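Side-chain contacts in GDP-6-deoxy-D-mannose reductase (Pseudomonas aeruginosa, PDB 6X3B), which probably reduces GDP-4-dehydro-6-deoxy-D-mannose to GDP-D-rhamnose with NADPH, in the pathway that builds the lipopolysaccharide O-antigen: residues R91-T96 / R148-V153; S154-E159 / V175-N180; R197-M202 / V268-V273; L211-I216 / E257-L262. All coordinates share one frame; numbering follows the deposited sequence.

Interaction 1. Residues R91-T96 / R148-V153. With NDP (NADPH dihydro-nicotinamide-adenine-dinucleotide phosphate), chain E.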
# COMPACT_ATOMS: atom_id res chain seq x y z
N ARG A 91 -5.35 -11.29 -14.43
CA ARG A 91 -4.81 -12.49 -15.04
C ARG A 91 -3.50 -12.91 -14.38
O ARG A 91 -3.27 -14.11 -14.16
CB ARG A 91 -4.59 -12.28 -16.54
CG ARG A 91 -4.27 -13.58 -17.30
CD ARG A 91 -3.70 -13.33 -18.70
NE ARG A 91 -2.42 -12.62 -18.67
CZ ARG A 91 -1.24 -13.19 -18.43
NH1 ARG A 91 -1.17 -14.49 -18.18
NH2 ARG A 91 -0.14 -12.45 -18.42
N ASP A 92 -2.62 -11.95 -14.07
CA ASP A 92 -1.31 -12.24 -13.51
C ASP A 92 -0.98 -11.17 -12.47
O ASP A 92 -0.22 -10.22 -12.74
CB ASP A 92 -0.25 -12.28 -14.61
CG ASP A 92 1.07 -12.88 -14.15
OD1 ASP A 92 1.25 -13.08 -12.93
OD2 ASP A 92 1.95 -13.15 -15.00
N PRO A 93 -1.54 -11.29 -11.26
CA PRO A 93 -1.31 -10.25 -10.23
C PRO A 93 0.15 -10.12 -9.83
O PRO A 93 0.63 -9.01 -9.60
CB PRO A 93 -2.20 -10.71 -9.05
CG PRO A 93 -3.21 -11.66 -9.66
CD PRO A 93 -2.50 -12.33 -10.83
N ALA A 94 0.87 -11.24 -9.73
CA ALA A 94 2.27 -11.17 -9.35
C ALA A 94 3.07 -10.31 -10.32
O ALA A 94 3.86 -9.46 -9.89
CB ALA A 94 2.87 -12.58 -9.29
N ARG A 95 2.85 -10.50 -11.62
CA ARG A 95 3.59 -9.71 -12.60
C ARG A 95 3.23 -8.24 -12.51
O ARG A 95 4.08 -7.37 -12.71
CB ARG A 95 3.33 -10.23 -14.02
CG ARG A 95 4.16 -9.49 -15.09
CD ARG A 95 4.55 -10.44 -16.23
NE ARG A 95 5.67 -9.92 -17.02
CZ ARG A 95 6.95 -10.23 -16.82
NH1 ARG A 95 7.31 -11.08 -15.87
NH2 ARG A 95 7.88 -9.68 -17.60
N THR A 96 1.96 -7.93 -12.25
CA THR A 96 1.60 -6.52 -12.09
C THR A 96 2.25 -5.93 -10.85
O THR A 96 2.75 -4.80 -10.87
CB THR A 96 0.07 -6.39 -12.08
OG1 THR A 96 -0.40 -6.51 -13.43
CG2 THR A 96 -0.37 -5.02 -11.52
N ARG A 148 -9.78 -2.39 -5.15
CA ARG A 148 -10.62 -3.54 -5.45
C ARG A 148 -10.05 -4.44 -6.53
O ARG A 148 -10.70 -5.43 -6.89
CB ARG A 148 -12.02 -3.07 -5.87
CG ARG A 148 -12.72 -2.24 -4.82
CD ARG A 148 -14.05 -1.72 -5.36
NE ARG A 148 -15.02 -2.79 -5.48
CZ ARG A 148 -15.74 -3.27 -4.47
NH1 ARG A 148 -15.57 -2.78 -3.25
NH2 ARG A 148 -16.63 -4.23 -4.68
N ASN A 149 -8.87 -4.16 -7.04
CA ASN A 149 -8.26 -5.01 -8.04
C ASN A 149 -6.75 -4.95 -7.86
O ASN A 149 -6.24 -4.02 -7.22
CB ASN A 149 -8.68 -4.57 -9.45
CG ASN A 149 -8.14 -3.21 -9.81
OD1 ASN A 149 -6.95 -3.03 -9.92
ND2 ASN A 149 -9.02 -2.23 -9.97
N PRO A 150 -6.00 -5.93 -8.38
CA PRO A 150 -4.55 -5.94 -8.14
C PRO A 150 -3.81 -4.76 -8.75
O PRO A 150 -2.73 -4.40 -8.26
CB PRO A 150 -4.09 -7.26 -8.77
CG PRO A 150 -5.35 -8.07 -8.97
CD PRO A 150 -6.44 -7.07 -9.21
N TYR A 151 -4.30 -4.17 -9.84
CA TYR A 151 -3.68 -2.94 -10.34
C TYR A 151 -3.81 -1.82 -9.31
O TYR A 151 -2.82 -1.15 -8.99
CB TYR A 151 -4.32 -2.54 -11.66
CG TYR A 151 -4.11 -1.10 -12.05
CD1 TYR A 151 -2.94 -0.69 -12.71
CD2 TYR A 151 -5.09 -0.14 -11.80
CE1 TYR A 151 -2.75 0.63 -13.10
CE2 TYR A 151 -4.91 1.18 -12.19
CZ TYR A 151 -3.74 1.56 -12.83
OH TYR A 151 -3.57 2.87 -13.21
N ALA A 152 -5.01 -1.63 -8.77
CA ALA A 152 -5.19 -0.56 -7.79
C ALA A 152 -4.38 -0.84 -6.52
O ALA A 152 -3.80 0.08 -5.94
CB ALA A 152 -6.67 -0.35 -7.48
N VAL A 153 -4.30 -2.12 -6.12
CA VAL A 153 -3.43 -2.51 -5.00
C VAL A 153 -1.99 -2.10 -5.27
O VAL A 153 -1.33 -1.48 -4.43
CB VAL A 153 -3.54 -4.03 -4.76
CG1 VAL A 153 -2.43 -4.52 -3.81
CG2 VAL A 153 -4.93 -4.39 -4.18
PA NDP E . 0.38 2.73 -21.04
O1A NDP E . 0.07 1.32 -20.68
O2A NDP E . -0.22 3.30 -22.28
O5B NDP E . 1.97 2.94 -21.07
C5B NDP E . 2.79 2.20 -20.15
C4B NDP E . 4.24 2.55 -20.39
O4B NDP E . 5.07 1.83 -19.44
C3B NDP E . 4.79 2.21 -21.78
O3B NDP E . 5.63 3.26 -22.26
C2B NDP E . 5.55 0.92 -21.54
O2B NDP E . 6.62 0.78 -22.48
C1B NDP E . 6.10 1.17 -20.14
N9A NDP E . 6.45 -0.05 -19.42
C8A NDP E . 5.62 -1.08 -19.08
N7A NDP E . 6.22 -2.05 -18.44
C5A NDP E . 7.54 -1.63 -18.35
C6A NDP E . 8.68 -2.21 -17.78
N6A NDP E . 8.64 -3.40 -17.18
N1A NDP E . 9.85 -1.54 -17.86
C2A NDP E . 9.85 -0.35 -18.47
N3A NDP E . 8.84 0.30 -19.05
C4A NDP E . 7.70 -0.40 -18.95
O3 NDP E . -0.02 3.68 -19.81
PN NDP E . -0.79 5.09 -19.78
O1N NDP E . 0.05 6.09 -20.50
O2N NDP E . -2.19 4.88 -20.24
O5D NDP E . -0.78 5.42 -18.21
C5D NDP E . 0.27 6.26 -17.68
C4D NDP E . 0.19 6.26 -16.18
O4D NDP E . -1.09 6.81 -15.78
C3D NDP E . 0.28 4.88 -15.50
O3D NDP E . 1.03 4.95 -14.30
C2D NDP E . -1.19 4.54 -15.26
O2D NDP E . -1.37 3.63 -14.20
C1D NDP E . -1.77 5.91 -14.94
N1N NDP E . -3.23 5.99 -15.23
C2N NDP E . -3.69 6.04 -16.52
C3N NDP E . -5.01 6.26 -16.81
C7N NDP E . -5.47 6.04 -18.20
O7N NDP E . -6.67 6.15 -18.47
N7N NDP E . -4.57 5.71 -19.11
C4N NDP E . -5.91 6.72 -15.71
C5N NDP E . -5.32 6.59 -14.37
C6N NDP E . -4.15 6.03 -14.20
P2B NDP E . 6.42 -0.52 -23.41
O1X NDP E . 7.61 -0.54 -24.35
O2X NDP E . 6.38 -1.73 -22.50
O3X NDP E . 5.11 -0.33 -24.16
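Thr96 turns its hydroxyl beside its own backbone N (chi1 -77°), which leaves the methyl CG2 pointing to the first turn of helix 150-169, and Tyr151, with CG opposite its own backbone N (chi1 161°), sends its ring past the methyl to the cofactor. The methyl therefore meets main chain rather than the aromatic ring: CG2 of Thr96 lies 4.1 Å from the CA of Tyr151 and equally far from the O of Pro150. The Thr96 hydroxyl OG1 is hydrogen-bonded to Gln83.

Beside this, two prolines touch through their rings, CB of Pro93 to CB of Pro150 at 3.9 Å. Each is the first residue of a helix, a place that suits proline because an N-H is not needed there for a helical bond. Asn149 caps the second helix: its OD1 takes the N-H of Ala152 at 2.7 Å in a nearly straight bond, although the donor stands 36° out of the amide plane. Asp127 holds the ND2 of the same side chain, fixing the flip of the amide. Asp92 caps the first helix more weakly, through Arg95 N.

With its backbone settled by cap and packing, Tyr151 reaches the cofactor. Its OH is 2.5 Å from the nicotinamide ribose hydroxyl O2D of NADPH, a short hydrogen bond in which either oxygen could be the donor, and O2D lies in the plane of the ring at its edge. Tyr151, followed four residues later by Lys155, is the tyrosine of the Tyr-x-x-x-Lys motif typical of the short-chain dehydrogenase/reductase active site.

Interaction 2. Residues S154-E159 / V175-N180. With NDP (NADPH dihydro-nicotinamide-adenine-dinucleotide phosphate), chain E.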
# COMPACT_ATOMS: atom_id res chain seq x y z
N SER A 154 -1.48 -2.42 -6.47
CA SER A 154 -0.09 -2.11 -6.79
C SER A 154 0.17 -0.61 -6.85
O SER A 154 1.26 -0.17 -6.47
CB SER A 154 0.30 -2.77 -8.12
OG SER A 154 -0.22 -2.05 -9.23
N LYS A 155 -0.82 0.19 -7.26
CA LYS A 155 -0.62 1.64 -7.28
C LYS A 155 -0.54 2.19 -5.86
O LYS A 155 0.33 3.02 -5.56
CB LYS A 155 -1.75 2.34 -8.04
CG LYS A 155 -1.91 1.91 -9.48
CD LYS A 155 -0.66 2.20 -10.32
CE LYS A 155 -0.82 3.48 -11.10
NZ LYS A 155 0.42 3.82 -11.83
N LEU A 156 -1.41 1.75 -4.96
CA LEU A 156 -1.37 2.23 -3.58
C LEU A 156 -0.08 1.78 -2.90
O LEU A 156 0.53 2.55 -2.13
CB LEU A 156 -2.59 1.70 -2.80
CG LEU A 156 -2.86 2.30 -1.42
CD1 LEU A 156 -3.07 3.81 -1.56
CD2 LEU A 156 -4.09 1.63 -0.76
N ALA A 157 0.35 0.55 -3.16
CA ALA A 157 1.60 0.08 -2.59
C ALA A 157 2.78 0.93 -3.09
O ALA A 157 3.67 1.29 -2.31
CB ALA A 157 1.81 -1.40 -2.92
N ALA A 158 2.79 1.26 -4.38
CA ALA A 158 3.91 2.06 -4.90
C ALA A 158 3.87 3.49 -4.37
O ALA A 158 4.92 4.10 -4.17
CB ALA A 158 3.87 2.05 -6.42
N GLU A 159 2.67 4.06 -4.18
CA GLU A 159 2.53 5.35 -3.50
C GLU A 159 3.26 5.33 -2.17
O GLU A 159 4.08 6.22 -1.88
CB GLU A 159 1.06 5.66 -3.25
CG GLU A 159 0.20 6.11 -4.41
CD GLU A 159 -1.18 6.56 -3.92
OE1 GLU A 159 -1.31 6.83 -2.70
OE2 GLU A 159 -2.13 6.66 -4.72
N VAL A 175 2.76 12.63 -5.09
CA VAL A 175 1.88 11.60 -5.62
C VAL A 175 0.68 12.27 -6.27
O VAL A 175 0.04 13.14 -5.66
CB VAL A 175 1.44 10.60 -4.53
CG1 VAL A 175 0.32 9.73 -5.06
CG2 VAL A 175 2.61 9.74 -4.12
N ALA A 176 0.38 11.87 -7.49
CA ALA A 176 -0.83 12.30 -8.17
C ALA A 176 -1.75 11.11 -8.34
O ALA A 176 -1.29 10.03 -8.72
CB ALA A 176 -0.51 12.91 -9.53
N ARG A 177 -3.05 11.30 -8.09
CA ARG A 177 -4.10 10.29 -8.34
C ARG A 177 -5.02 10.80 -9.44
O ARG A 177 -6.04 11.45 -9.16
CB ARG A 177 -4.90 9.97 -7.07
CG ARG A 177 -4.08 9.27 -6.00
CD ARG A 177 -4.83 9.16 -4.66
NE ARG A 177 -4.08 8.34 -3.72
CZ ARG A 177 -4.41 8.20 -2.44
NH1 ARG A 177 -5.46 8.86 -1.96
NH2 ARG A 177 -3.70 7.41 -1.64
N PRO A 178 -4.69 10.58 -10.71
CA PRO A 178 -5.56 11.07 -11.78
C PRO A 178 -6.79 10.19 -11.91
O PRO A 178 -6.74 8.97 -11.73
CB PRO A 178 -4.68 10.95 -13.03
CG PRO A 178 -3.75 9.78 -12.69
CD PRO A 178 -3.47 9.94 -11.22
N PHE A 179 -7.91 10.83 -12.23
CA PHE A 179 -9.13 10.08 -12.49
C PHE A 179 -9.19 9.81 -14.00
O PHE A 179 -8.15 9.65 -14.64
CB PHE A 179 -10.34 10.82 -11.90
CG PHE A 179 -10.41 10.73 -10.37
CD1 PHE A 179 -9.34 11.16 -9.59
CD2 PHE A 179 -11.52 10.19 -9.73
CE1 PHE A 179 -9.39 11.08 -8.19
CE2 PHE A 179 -11.58 10.11 -8.34
CZ PHE A 179 -10.50 10.55 -7.56
N ASN A 180 -10.40 9.68 -14.55
CA ASN A 180 -10.57 9.29 -15.98
C ASN A 180 -9.86 10.25 -16.94
O ASN A 180 -9.98 11.47 -16.75
CB ASN A 180 -12.04 9.03 -16.33
CG ASN A 180 -12.56 7.77 -15.67
OD1 ASN A 180 -12.76 7.74 -14.47
ND2 ASN A 180 -12.77 6.73 -16.46
PA NDP E . 0.38 2.73 -21.04
O1A NDP E . 0.07 1.32 -20.68
O2A NDP E . -0.22 3.30 -22.28
O5B NDP E . 1.97 2.94 -21.07
C5B NDP E . 2.79 2.20 -20.15
C4B NDP E . 4.24 2.55 -20.39
O4B NDP E . 5.07 1.83 -19.44
C3B NDP E . 4.79 2.21 -21.78
O3B NDP E . 5.63 3.26 -22.26
C2B NDP E . 5.55 0.92 -21.54
O2B NDP E . 6.62 0.78 -22.48
C1B NDP E . 6.10 1.17 -20.14
N9A NDP E . 6.45 -0.05 -19.42
C8A NDP E . 5.62 -1.08 -19.08
N7A NDP E . 6.22 -2.05 -18.44
C5A NDP E . 7.54 -1.63 -18.35
C6A NDP E . 8.68 -2.21 -17.78
N6A NDP E . 8.64 -3.40 -17.18
N1A NDP E . 9.85 -1.54 -17.86
C2A NDP E . 9.85 -0.35 -18.47
N3A NDP E . 8.84 0.30 -19.05
C4A NDP E . 7.70 -0.40 -18.95
O3 NDP E . -0.02 3.68 -19.81
PN NDP E . -0.79 5.09 -19.78
O1N NDP E . 0.05 6.09 -20.50
O2N NDP E . -2.19 4.88 -20.24
O5D NDP E . -0.78 5.42 -18.21
C5D NDP E . 0.27 6.26 -17.68
C4D NDP E . 0.19 6.26 -16.18
O4D NDP E . -1.09 6.81 -15.78
C3D NDP E . 0.28 4.88 -15.50
O3D NDP E . 1.03 4.95 -14.30
C2D NDP E . -1.19 4.54 -15.26
O2D NDP E . -1.37 3.63 -14.20
C1D NDP E . -1.77 5.91 -14.94
N1N NDP E . -3.23 5.99 -15.23
C2N NDP E . -3.69 6.04 -16.52
C3N NDP E . -5.01 6.26 -16.81
C7N NDP E . -5.47 6.04 -18.20
O7N NDP E . -6.67 6.15 -18.47
N7N NDP E . -4.57 5.71 -19.11
C4N NDP E . -5.91 6.72 -15.71
C5N NDP E . -5.32 6.59 -14.37
C6N NDP E . -4.15 6.03 -14.20
P2B NDP E . 6.42 -0.52 -23.41
O1X NDP E . 7.61 -0.54 -24.35
O2X NDP E . 6.38 -1.73 -22.50
O3X NDP E . 5.11 -0.33 -24.16
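Glu159 and Arg177 make the tight part of this contact. The glutamate, extended beyond CG, meets the guanidinium side-on, one oxygen to each of two nitrogens: OE1 takes NH2 of Arg177 at 2.7 Å through its syn lone pair, and OE2 takes NE of Arg177 at 2.8 Å in the straighter bond of the two (166°). The two flat groups are twisted by 33°, so the pairing is not perfectly coplanar. The pair is buried, and further bonds satisfy it: Ser124 reaches OE2 of Glu159, and Tyr129 reaches NH1 of Arg177. Val175 crosses the stem of the acid at about a right angle, its CG1 3.7 Å from Glu159 CG; a branched, apolar residue suits a strand position facing a helix.

Helix 150-169 links strands 119-123 and 172-182, parallel neighbours in the sheet, and so forms a beta-alpha-beta crossover of the Rossmann fold. The helix segment runs nearly antiparallel to its strand, with the axes 10.3 Å apart. Near the cofactor the two segments part: Lys155, bent at its second and third torsions, gives NZ to the ribose hydroxyls O3D (2.8 Å) and O2D (3.0 Å) of NADPH, while Pro178 CG approaches the nicotinamide C5N at 3.9 Å.

Leu156 marks the looser side. Partly exposed, it meets the strand through CD1 alone, 3.7 Å from Arg177 NH2, and otherwise packs on Pro145 and Pro147 of its own chain and on Ser160 of the second subunit.

Interaction 3. Residues R197-M202 / V268-V273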
# COMPACT_ATOMS: atom_id res chain seq x y z
N ARG A 197 -14.02 5.38 -31.59
CA ARG A 197 -13.50 4.58 -32.69
C ARG A 197 -14.64 4.08 -33.57
O ARG A 197 -14.61 4.24 -34.80
CB ARG A 197 -12.66 3.41 -32.17
CG ARG A 197 -12.01 2.58 -33.27
CD ARG A 197 -11.38 1.31 -32.71
NE ARG A 197 -12.35 0.56 -31.93
CZ ARG A 197 -13.21 -0.32 -32.44
NH1 ARG A 197 -13.21 -0.56 -33.75
NH2 ARG A 197 -14.07 -0.95 -31.65
N GLN A 198 -15.68 3.52 -32.96
CA GLN A 198 -16.79 2.96 -33.72
C GLN A 198 -17.55 4.03 -34.49
O GLN A 198 -18.01 3.79 -35.61
CB GLN A 198 -17.72 2.19 -32.79
CG GLN A 198 -17.12 0.88 -32.34
CD GLN A 198 -18.10 0.05 -31.54
OE1 GLN A 198 -19.01 -0.56 -32.09
NE2 GLN A 198 -17.92 0.05 -30.21
N ILE A 199 -17.73 5.20 -33.89
CA ILE A 199 -18.47 6.26 -34.57
C ILE A 199 -17.69 6.79 -35.77
O ILE A 199 -18.27 7.08 -36.82
CB ILE A 199 -18.82 7.37 -33.57
CG1 ILE A 199 -19.91 6.88 -32.62
CG2 ILE A 199 -19.24 8.63 -34.29
CD1 ILE A 199 -20.18 7.80 -31.47
N ALA A 200 -16.36 6.90 -35.64
CA ALA A 200 -15.56 7.27 -36.80
C ALA A 200 -15.68 6.25 -37.91
O ALA A 200 -15.64 6.61 -39.10
CB ALA A 200 -14.09 7.44 -36.40
N ARG A 201 -15.83 4.97 -37.56
CA ARG A 201 -16.06 3.95 -38.58
C ARG A 201 -17.43 4.12 -39.23
O ARG A 201 -17.57 3.93 -40.45
CB ARG A 201 -15.91 2.55 -37.97
CG ARG A 201 -14.47 2.22 -37.60
CD ARG A 201 -14.33 0.94 -36.79
NE ARG A 201 -15.02 -0.19 -37.41
CZ ARG A 201 -14.49 -0.94 -38.36
NH1 ARG A 201 -13.26 -0.69 -38.81
NH2 ARG A 201 -15.19 -1.94 -38.87
N MET A 202 -18.44 4.51 -38.45
CA MET A 202 -19.74 4.79 -39.04
C MET A 202 -19.67 5.96 -40.03
O MET A 202 -20.30 5.91 -41.10
CB MET A 202 -20.76 5.10 -37.95
CG MET A 202 -20.92 4.03 -36.91
SD MET A 202 -22.00 4.67 -35.62
CE MET A 202 -21.85 3.34 -34.42
N VAL A 268 -23.62 12.04 -36.80
CA VAL A 268 -24.11 10.68 -36.96
C VAL A 268 -25.31 10.51 -36.04
O VAL A 268 -25.38 11.12 -34.97
CB VAL A 268 -22.99 9.66 -36.65
CG1 VAL A 268 -23.54 8.30 -36.27
CG2 VAL A 268 -22.03 9.56 -37.84
N GLU A 269 -26.29 9.74 -36.49
CA GLU A 269 -27.36 9.26 -35.63
C GLU A 269 -27.16 7.76 -35.45
O GLU A 269 -26.88 7.05 -36.42
CB GLU A 269 -28.73 9.56 -36.23
CG GLU A 269 -29.55 10.54 -35.41
CD GLU A 269 -30.91 10.83 -36.02
OE1 GLU A 269 -31.47 9.95 -36.71
OE2 GLU A 269 -31.43 11.94 -35.79
N LEU A 270 -27.29 7.29 -34.22
CA LEU A 270 -27.03 5.89 -33.93
C LEU A 270 -28.03 5.39 -32.89
O LEU A 270 -28.62 6.16 -32.13
CB LEU A 270 -25.59 5.67 -33.43
CG LEU A 270 -25.05 6.51 -32.27
CD1 LEU A 270 -25.53 6.00 -30.91
CD2 LEU A 270 -23.53 6.48 -32.30
N GLU A 271 -28.20 4.08 -32.86
CA GLU A 271 -28.96 3.45 -31.79
C GLU A 271 -27.99 2.76 -30.84
O GLU A 271 -27.02 2.13 -31.28
CB GLU A 271 -29.99 2.45 -32.33
CG GLU A 271 -29.46 1.48 -33.37
CD GLU A 271 -30.56 0.57 -33.90
OE1 GLU A 271 -31.44 0.17 -33.10
OE2 GLU A 271 -30.56 0.25 -35.11
N ILE A 272 -28.24 2.93 -29.55
CA ILE A 272 -27.48 2.26 -28.52
C ILE A 272 -28.26 1.03 -28.10
O ILE A 272 -29.43 1.13 -27.72
CB ILE A 272 -27.22 3.18 -27.32
CG1 ILE A 272 -26.53 4.46 -27.78
CG2 ILE A 272 -26.39 2.47 -26.30
CD1 ILE A 272 -26.22 5.41 -26.67
N VAL A 273 -27.63 -0.14 -28.18
CA VAL A 273 -28.30 -1.40 -27.88
C VAL A 273 -27.56 -2.11 -26.75
O VAL A 273 -26.33 -2.06 -26.67
CB VAL A 273 -28.40 -2.30 -29.13
CG1 VAL A 273 -29.29 -1.64 -30.17
CG2 VAL A 273 -27.03 -2.57 -29.71
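This is an apolar contact between helix 191-203 and the run of chain leading into strand 271-274, in the lobe remote from the nicotinamide ring. Ile199 and Met202, about one helical turn apart, present their side chains to Leu270 and Val268, which point the same way because they are two residues apart in extended chain.

Leu270 is the middle of the group. Its CG sits between the backbone N and the carbonyl carbon (chi1 53°), the crowded position for a side chain, and its CD2 reaches the helix. That methyl touches both CG1 and CD1 of Ile199 at 3.7 Å. Met202 comes in at about a right angle to Leu270 and Val268; its chain is extended beyond CG, so the thioether arrives at full length. SD of Met202 is 4.0 Å from Val268 CG1 and 4.1 Å from Leu270 CD2. An unbranched methionine suits this place, since a long unbranched chain can carry its sulfur to both branched partners.

Other helices also pack on Ile199: Leu262 and Ala266 of helix 255-266, and Leu314 of helix 306-320. Asn209 ties down the main chain by donating to the carbonyl oxygen of Glu269.

No hydrogen bond joins the two segments. The contact therefore rests on the fit of methyl, methylene and sulfur surfaces, which implies adhesion without strong directional preference, and the alignment of the strand probably owes more to its backbone bonds with strand 210-213.

Interaction 4. Residues L211-I216 / E257-L262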
# COMPACT_ATOMS: atom_id res chain seq x y z
N LEU A 211 -24.41 0.89 -31.67
CA LEU A 211 -23.39 0.80 -30.63
C LEU A 211 -23.83 -0.22 -29.59
O LEU A 211 -24.90 -0.06 -28.99
CB LEU A 211 -23.20 2.17 -29.98
CG LEU A 211 -21.80 2.58 -29.55
CD1 LEU A 211 -20.82 2.28 -30.66
CD2 LEU A 211 -21.84 4.07 -29.25
N GLU A 212 -23.02 -1.26 -29.38
CA GLU A 212 -23.32 -2.26 -28.37
C GLU A 212 -22.58 -1.90 -27.08
O GLU A 212 -21.35 -1.84 -27.06
CB GLU A 212 -22.93 -3.66 -28.85
CG GLU A 212 -23.88 -4.22 -29.91
CD GLU A 212 -23.51 -5.63 -30.36
OE1 GLU A 212 -22.62 -6.25 -29.75
OE2 GLU A 212 -24.13 -6.11 -31.34
N VAL A 213 -23.34 -1.65 -26.01
CA VAL A 213 -22.77 -1.14 -24.77
C VAL A 213 -23.12 -2.07 -23.62
O VAL A 213 -24.05 -2.88 -23.68
CB VAL A 213 -23.27 0.29 -24.46
CG1 VAL A 213 -22.99 1.22 -25.63
CG2 VAL A 213 -24.75 0.25 -24.13
N GLY A 214 -22.34 -1.93 -22.54
CA GLY A 214 -22.70 -2.48 -21.25
C GLY A 214 -23.44 -1.44 -20.44
O GLY A 214 -24.30 -0.73 -20.98
N ASP A 215 -23.12 -1.30 -19.16
CA ASP A 215 -23.76 -0.29 -18.32
C ASP A 215 -23.12 1.06 -18.62
O ASP A 215 -21.95 1.29 -18.31
CB ASP A 215 -23.65 -0.64 -16.84
CG ASP A 215 -24.64 0.13 -15.98
OD1 ASP A 215 -25.36 1.02 -16.50
OD2 ASP A 215 -24.71 -0.16 -14.77
N ILE A 216 -23.89 1.95 -19.26
CA ILE A 216 -23.45 3.31 -19.56
C ILE A 216 -24.20 4.34 -18.73
O ILE A 216 -23.98 5.54 -18.91
CB ILE A 216 -23.59 3.63 -21.06
CG1 ILE A 216 -25.07 3.63 -21.47
CG2 ILE A 216 -22.74 2.68 -21.89
CD1 ILE A 216 -25.32 4.15 -22.89
N GLU A 257 -24.46 10.50 -21.95
CA GLU A 257 -24.42 11.86 -22.48
C GLU A 257 -23.14 12.11 -23.26
O GLU A 257 -23.16 12.83 -24.27
CB GLU A 257 -24.59 12.87 -21.36
CG GLU A 257 -26.02 12.91 -20.79
CD GLU A 257 -26.19 13.89 -19.64
OE1 GLU A 257 -25.29 14.74 -19.44
OE2 GLU A 257 -27.22 13.81 -18.95
N LEU A 258 -22.01 11.55 -22.82
CA LEU A 258 -20.79 11.66 -23.62
C LEU A 258 -20.94 10.96 -24.96
O LEU A 258 -20.52 11.50 -25.99
CB LEU A 258 -19.60 11.10 -22.85
CG LEU A 258 -19.24 11.85 -21.58
CD1 LEU A 258 -18.03 11.23 -20.90
CD2 LEU A 258 -18.96 13.28 -21.97
N ILE A 259 -21.54 9.77 -24.98
CA ILE A 259 -21.75 9.07 -26.25
C ILE A 259 -22.65 9.88 -27.17
O ILE A 259 -22.39 9.99 -28.38
CB ILE A 259 -22.34 7.66 -26.01
CG1 ILE A 259 -21.29 6.74 -25.41
CG2 ILE A 259 -22.85 7.06 -27.33
CD1 ILE A 259 -21.90 5.44 -24.86
N GLU A 260 -23.72 10.47 -26.63
CA GLU A 260 -24.59 11.32 -27.42
C GLU A 260 -23.83 12.52 -27.98
O GLU A 260 -24.04 12.91 -29.14
CB GLU A 260 -25.79 11.76 -26.59
CG GLU A 260 -26.84 10.63 -26.43
CD GLU A 260 -27.91 10.98 -25.43
OE1 GLU A 260 -29.08 11.18 -25.83
OE2 GLU A 260 -27.58 11.04 -24.22
N LEU A 261 -22.96 13.13 -27.17
CA LEU A 261 -22.18 14.27 -27.66
C LEU A 261 -21.19 13.84 -28.74
O LEU A 261 -20.95 14.59 -29.69
CB LEU A 261 -21.46 14.96 -26.50
CG LEU A 261 -20.66 16.23 -26.83
CD1 LEU A 261 -21.55 17.25 -27.52
CD2 LEU A 261 -20.05 16.84 -25.56
N LEU A 262 -20.62 12.64 -28.63
CA LEU A 262 -19.77 12.13 -29.70
C LEU A 262 -20.55 12.02 -31.01
O LEU A 262 -20.09 12.47 -32.06
CB LEU A 262 -19.18 10.78 -29.32
CG LEU A 262 -17.91 10.73 -28.45
CD1 LEU A 262 -17.70 9.29 -27.99
CD2 LEU A 262 -16.69 11.24 -29.20
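Leu211 and Val213 lie on an extended strand that faces the helix holding Ile259, and beyond Gly214 the chain turns until Ile216 faces that helix again. At Ile216 the chain leaves the extended conformation (psi 2°), and there the CA atoms come nearest, those of Ile216 and Ile259 being 9.0 Å apart. Such a gap is filled by side chains alone, and no hydrogen bond crosses it.

Ile259 fills it from the helix with two separate branches. Its CG2, opposite the backbone N, meets CD2 of Leu211 at 3.7 Å. The longer branch carries CD1 to the other end of the segment, 4.1 Å from CG2 and 4.2 Å from CD1 of Ile216, the two isoleucines crossing at about a right angle. Ile216 can offer both methyls because its CG1 stands between N and carbonyl carbon (chi1 65°) and CG2 beside N. Val213, between them, is a looser neighbour, its CG1 4.4 Å from Ile259 CD1. A beta-branched residue with one longer arm is well suited to a single helix position that must serve three partners.

Ile272 of the neighbouring strand also packs on Ile259, and Met202 of helix 191-203 on Leu211. A helix lying over the apolar face of the parallel pair 210-213 and 271-274 belongs to the small alpha/beta C-terminal lobe that, in extended short-chain dehydrogenases/reductases, accompanies the Rossmann domain and commonly contributes to substrate binding.

In the fold
Interactions 1 and 2 share helix 150-169, touch each other, and both reach NADPH and the second subunit; interactions 3 and 4 belong to the other lobe, their centres about 27 to 33 Å from those of the first two. Interaction 1 is apolar between its segments, its polar bonds going to a helix cap and the cofactor, whereas interaction 2 is held by a buried salt bridge. In the far lobe the contacts are wholly apolar, interaction 4 buried and interaction 3 only partly so. These last two are joined by backbone pairing of Leu211 with Glu271 and Val273, and along the chain interaction 4 is nested inside the loop that interaction 3 closes. Interaction 2 lies closest to the centre of the chain.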